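Succinate dehydrogenase (Membrane anchor subunit) (Mycolicibacterium smegmatis, PDB 7D6V) anchors the mycobacterial succinate dehydrogenase Sdh1 in the membrane, carries a Rieske-type iron-sulfur cluster and binds ubiquinone, probably relaying electrons from succinate to quinone. Local coordinates at residues Y48-V61 and V252-G264. Numbering follows the deposited sequence.
Sequences YATIRAFWGSAYWV and VLTDFYIMLVASG
Y48 reaches across to helix 240-264 with CG anti to its backbone N (chi1 180°), and its ring is sandwiched: V252 CG1 makes a CH-pi contact 4.1 Å from the ring centroid on one face, while R52 CG lies over the opposite face. D255 CB sits at the ring edge, and Y48 OH is 3.2 Å from D255 OD2. One turn later, R52 forms the polar centre of the contact. Bends at chi2 and chi3 fold its chain so that NE meets D255 OD2 at 2.5 Å in a salt bridge, on the syn lone pair of the carboxylate, whose plane stands 83° from the guanidinium. M259 SD covers one guanidinium face, 3.4 Å from R52 NH1. The two terminal nitrogens also reach back to the chain beyond the helix: R52 NH1 binds S57 O at 3.1 Å, and R52 NH2 binds A58 O, with a second, weak bond to D255 OD2. The buried arginine thus ties its own helix end, the following loop and the neighbouring helix together. G56 is the first residue past the helix to leave helical backbone angles, with positive phi, and A58 then packs against M259 CG and A262 CB. Farther on, V61 CG2 touches V261 CG1 at 4.0 Å, where strand 60-61 pairs with strand 66-67. Segments 48-55 and 252-264 of two membrane-anchor helices, running in the same general direction 38° apart, are thereby joined by a buried Arg-Asp salt bridge, with the helix-to-hairpin loop laid across residues 258-263.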
# COMPACT_ATOMS: atom_id res chain seq x y z
N TYR C 48 38.59 -26.81 -8.96
CA TYR C 48 39.11 -26.85 -10.33
C TYR C 48 40.08 -25.70 -10.58
O TYR C 48 41.15 -25.89 -11.16
CB TYR C 48 37.96 -26.81 -11.33
CG TYR C 48 38.43 -26.85 -12.77
CD1 TYR C 48 38.68 -28.05 -13.41
CD2 TYR C 48 38.61 -25.68 -13.50
CE1 TYR C 48 39.11 -28.09 -14.72
CE2 TYR C 48 39.04 -25.71 -14.81
CZ TYR C 48 39.28 -26.92 -15.41
OH TYR C 48 39.71 -26.95 -16.72
N ALA C 49 39.72 -24.49 -10.14
CA ALA C 49 40.55 -23.33 -10.39
C ALA C 49 41.89 -23.45 -9.70
O ALA C 49 42.93 -23.15 -10.29
CB ALA C 49 39.83 -22.06 -9.94
N THR C 50 41.90 -23.91 -8.44
CA THR C 50 43.16 -24.06 -7.72
C THR C 50 44.06 -25.09 -8.40
O THR C 50 45.24 -24.83 -8.66
CB THR C 50 42.89 -24.45 -6.28
OG1 THR C 50 41.79 -23.69 -5.77
CG2 THR C 50 44.12 -24.20 -5.42
N ILE C 51 43.50 -26.26 -8.72
CA ILE C 51 44.31 -27.31 -9.33
C ILE C 51 44.88 -26.84 -10.66
O ILE C 51 46.08 -26.99 -10.94
CB ILE C 51 43.49 -28.60 -9.49
CG1 ILE C 51 43.09 -29.15 -8.13
CG2 ILE C 51 44.29 -29.64 -10.26
CD1 ILE C 51 42.20 -30.38 -8.21
N ARG C 52 44.04 -26.23 -11.50
CA ARG C 52 44.50 -25.83 -12.82
C ARG C 52 45.47 -24.66 -12.76
O ARG C 52 46.40 -24.60 -13.57
CB ARG C 52 43.31 -25.50 -13.71
CG ARG C 52 42.82 -26.68 -14.52
CD ARG C 52 43.92 -27.22 -15.41
NE ARG C 52 44.18 -26.34 -16.54
CZ ARG C 52 45.25 -26.41 -17.32
NH1 ARG C 52 46.17 -27.33 -17.09
NH2 ARG C 52 45.39 -25.57 -18.32
N ALA C 53 45.28 -23.74 -11.82
CA ALA C 53 46.18 -22.61 -11.70
C ALA C 53 47.55 -23.04 -11.19
O ALA C 53 48.56 -22.45 -11.58
CB ALA C 53 45.58 -21.56 -10.76
N PHE C 54 47.61 -24.05 -10.33
CA PHE C 54 48.90 -24.51 -9.84
C PHE C 54 49.48 -25.66 -10.64
O PHE C 54 50.58 -26.12 -10.32
CB PHE C 54 48.79 -24.91 -8.37
CG PHE C 54 48.74 -23.74 -7.43
CD1 PHE C 54 49.89 -23.06 -7.10
CD2 PHE C 54 47.54 -23.31 -6.91
CE1 PHE C 54 49.85 -21.99 -6.25
CE2 PHE C 54 47.49 -22.23 -6.05
CZ PHE C 54 48.65 -21.57 -5.73
N TRP C 55 48.79 -26.14 -11.67
CA TRP C 55 49.33 -27.24 -12.46
C TRP C 55 50.63 -26.85 -13.16
O TRP C 55 51.59 -27.64 -13.18
CB TRP C 55 48.31 -27.73 -13.49
CG TRP C 55 48.65 -29.07 -14.01
CD1 TRP C 55 49.39 -29.36 -15.11
CD2 TRP C 55 48.30 -30.33 -13.43
NE1 TRP C 55 49.52 -30.72 -15.26
CE2 TRP C 55 48.85 -31.34 -14.24
CE3 TRP C 55 47.57 -30.70 -12.30
CZ2 TRP C 55 48.69 -32.69 -13.96
CZ3 TRP C 55 47.41 -32.04 -12.02
CH2 TRP C 55 47.97 -33.02 -12.85
N GLY C 56 50.68 -25.66 -13.74
CA GLY C 56 51.90 -25.17 -14.33
C GLY C 56 52.20 -25.66 -15.73
O GLY C 56 53.28 -25.36 -16.25
N SER C 57 51.29 -26.40 -16.36
CA SER C 57 51.51 -26.87 -17.72
C SER C 57 50.17 -26.98 -18.42
O SER C 57 49.11 -26.88 -17.80
CB SER C 57 52.27 -28.20 -17.74
OG SER C 57 51.44 -29.27 -17.34
N ALA C 58 50.23 -27.20 -19.74
CA ALA C 58 49.06 -27.35 -20.60
C ALA C 58 48.16 -26.12 -20.53
O ALA C 58 46.99 -26.19 -20.14
CB ALA C 58 48.29 -28.63 -20.25
N TYR C 59 48.72 -24.98 -20.92
CA TYR C 59 48.00 -23.72 -20.88
C TYR C 59 48.21 -22.85 -22.11
O TYR C 59 47.62 -21.76 -22.17
CB TYR C 59 48.40 -22.92 -19.62
CG TYR C 59 49.87 -22.61 -19.54
CD1 TYR C 59 50.38 -21.45 -20.11
CD2 TYR C 59 50.75 -23.47 -18.90
CE1 TYR C 59 51.73 -21.16 -20.04
CE2 TYR C 59 52.10 -23.18 -18.83
CZ TYR C 59 52.58 -22.02 -19.40
OH TYR C 59 53.92 -21.73 -19.34
N TRP C 60 49.01 -23.28 -23.07
CA TRP C 60 49.39 -22.44 -24.20
C TRP C 60 49.48 -23.29 -25.46
O TRP C 60 50.19 -24.31 -25.46
CB TRP C 60 50.73 -21.74 -23.93
CG TRP C 60 51.37 -21.07 -25.10
CD1 TRP C 60 52.51 -21.44 -25.74
CD2 TRP C 60 50.93 -19.87 -25.74
NE1 TRP C 60 52.79 -20.57 -26.75
CE2 TRP C 60 51.84 -19.59 -26.78
CE3 TRP C 60 49.84 -19.00 -25.55
CZ2 TRP C 60 51.70 -18.49 -27.61
CZ3 TRP C 60 49.71 -17.91 -26.38
CH2 TRP C 60 50.64 -17.66 -27.40
N VAL C 61 48.78 -22.89 -26.51
CA VAL C 61 48.92 -23.50 -27.83
C VAL C 61 49.80 -22.58 -28.67
O VAL C 61 49.42 -21.44 -28.97
CB VAL C 61 47.55 -23.72 -28.50
CG1 VAL C 61 47.72 -24.61 -29.72
CG2 VAL C 61 46.57 -24.33 -27.53
N VAL C 252 35.50 -22.23 -16.69
CA VAL C 252 35.87 -23.63 -16.53
C VAL C 252 35.96 -24.32 -17.88
O VAL C 252 36.92 -25.05 -18.16
CB VAL C 252 34.89 -24.35 -15.59
CG1 VAL C 252 35.15 -25.84 -15.60
CG2 VAL C 252 35.03 -23.81 -14.18
N LEU C 253 34.98 -24.10 -18.76
CA LEU C 253 35.02 -24.74 -20.07
C LEU C 253 36.14 -24.21 -20.95
O LEU C 253 36.75 -24.97 -21.71
CB LEU C 253 33.68 -24.63 -20.80
CG LEU C 253 32.54 -25.58 -20.39
CD1 LEU C 253 31.91 -25.30 -19.05
CD2 LEU C 253 31.47 -25.57 -21.48
N THR C 254 36.44 -22.91 -20.87
CA THR C 254 37.55 -22.37 -21.65
C THR C 254 38.86 -23.01 -21.23
O THR C 254 39.65 -23.46 -22.07
CB THR C 254 37.59 -20.85 -21.50
OG1 THR C 254 36.27 -20.33 -21.63
CG2 THR C 254 38.48 -20.23 -22.56
N ASP C 255 39.11 -23.08 -19.91
CA ASP C 255 40.28 -23.79 -19.42
C ASP C 255 40.30 -25.24 -19.90
O ASP C 255 41.34 -25.73 -20.35
CB ASP C 255 40.34 -23.76 -17.89
CG ASP C 255 41.73 -24.04 -17.36
OD1 ASP C 255 42.35 -23.16 -16.75
OD2 ASP C 255 42.22 -25.17 -17.56
N PHE C 256 39.18 -25.94 -19.77
CA PHE C 256 39.16 -27.36 -20.09
C PHE C 256 39.47 -27.60 -21.56
O PHE C 256 40.28 -28.47 -21.90
CB PHE C 256 37.81 -27.96 -19.71
CG PHE C 256 37.79 -29.45 -19.72
CD1 PHE C 256 38.60 -30.18 -18.88
CD2 PHE C 256 36.95 -30.14 -20.58
CE1 PHE C 256 38.59 -31.55 -18.89
CE2 PHE C 256 36.93 -31.51 -20.60
CZ PHE C 256 37.75 -32.22 -19.75
N TYR C 257 38.86 -26.81 -22.45
CA TYR C 257 39.12 -26.97 -23.88
C TYR C 257 40.57 -26.65 -24.22
O TYR C 257 41.21 -27.38 -24.98
CB TYR C 257 38.17 -26.07 -24.68
CG TYR C 257 38.35 -26.23 -26.17
CD1 TYR C 257 37.66 -27.22 -26.87
CD2 TYR C 257 39.20 -25.41 -26.89
CE1 TYR C 257 37.83 -27.37 -28.22
CE2 TYR C 257 39.37 -25.56 -28.24
CZ TYR C 257 38.68 -26.54 -28.90
OH TYR C 257 38.84 -26.69 -30.26
N ILE C 258 41.09 -25.55 -23.68
CA ILE C 258 42.47 -25.18 -24.00
C ILE C 258 43.43 -26.24 -23.50
O ILE C 258 44.39 -26.60 -24.19
CB ILE C 258 42.81 -23.78 -23.44
CG1 ILE C 258 42.02 -22.71 -24.20
CG2 ILE C 258 44.29 -23.50 -23.59
CD1 ILE C 258 42.37 -21.31 -23.79
N MET C 259 43.19 -26.76 -22.29
CA MET C 259 44.02 -27.84 -21.77
C MET C 259 43.96 -29.07 -22.66
O MET C 259 44.99 -29.71 -22.91
CB MET C 259 43.56 -28.20 -20.36
CG MET C 259 44.38 -29.28 -19.70
SD MET C 259 43.80 -29.64 -18.04
CE MET C 259 42.26 -30.48 -18.41
N LEU C 260 42.77 -29.43 -23.14
CA LEU C 260 42.65 -30.59 -24.02
C LEU C 260 43.46 -30.40 -25.29
O LEU C 260 44.14 -31.32 -25.75
CB LEU C 260 41.19 -30.84 -24.35
CG LEU C 260 40.36 -31.53 -23.28
CD1 LEU C 260 38.89 -31.31 -23.55
CD2 LEU C 260 40.69 -33.01 -23.26
N VAL C 261 43.40 -29.20 -25.87
CA VAL C 261 44.13 -28.94 -27.11
C VAL C 261 45.63 -28.92 -26.86
O VAL C 261 46.41 -29.44 -27.68
CB VAL C 261 43.64 -27.64 -27.76
CG1 VAL C 261 44.41 -27.38 -29.04
CG2 VAL C 261 42.16 -27.74 -28.06
N ALA C 262 46.08 -28.34 -25.75
CA ALA C 262 47.51 -28.29 -25.48
C ALA C 262 48.06 -29.69 -25.23
O ALA C 262 49.12 -30.06 -25.76
CB ALA C 262 47.80 -27.38 -24.30
N SER C 263 47.37 -30.48 -24.41
CA SER C 263 47.81 -31.84 -24.15
C SER C 263 47.81 -32.65 -25.44
O SER C 263 48.87 -33.06 -25.93
CB SER C 263 46.92 -32.51 -23.11
OG SER C 263 47.02 -31.85 -21.86
N GLY C 264 46.63 -32.87 -26.00
CA GLY C 264 46.52 -33.33 -27.37
C GLY C 264 45.07 -33.61 -27.73
O GLY C 264 44.39 -34.40 -27.06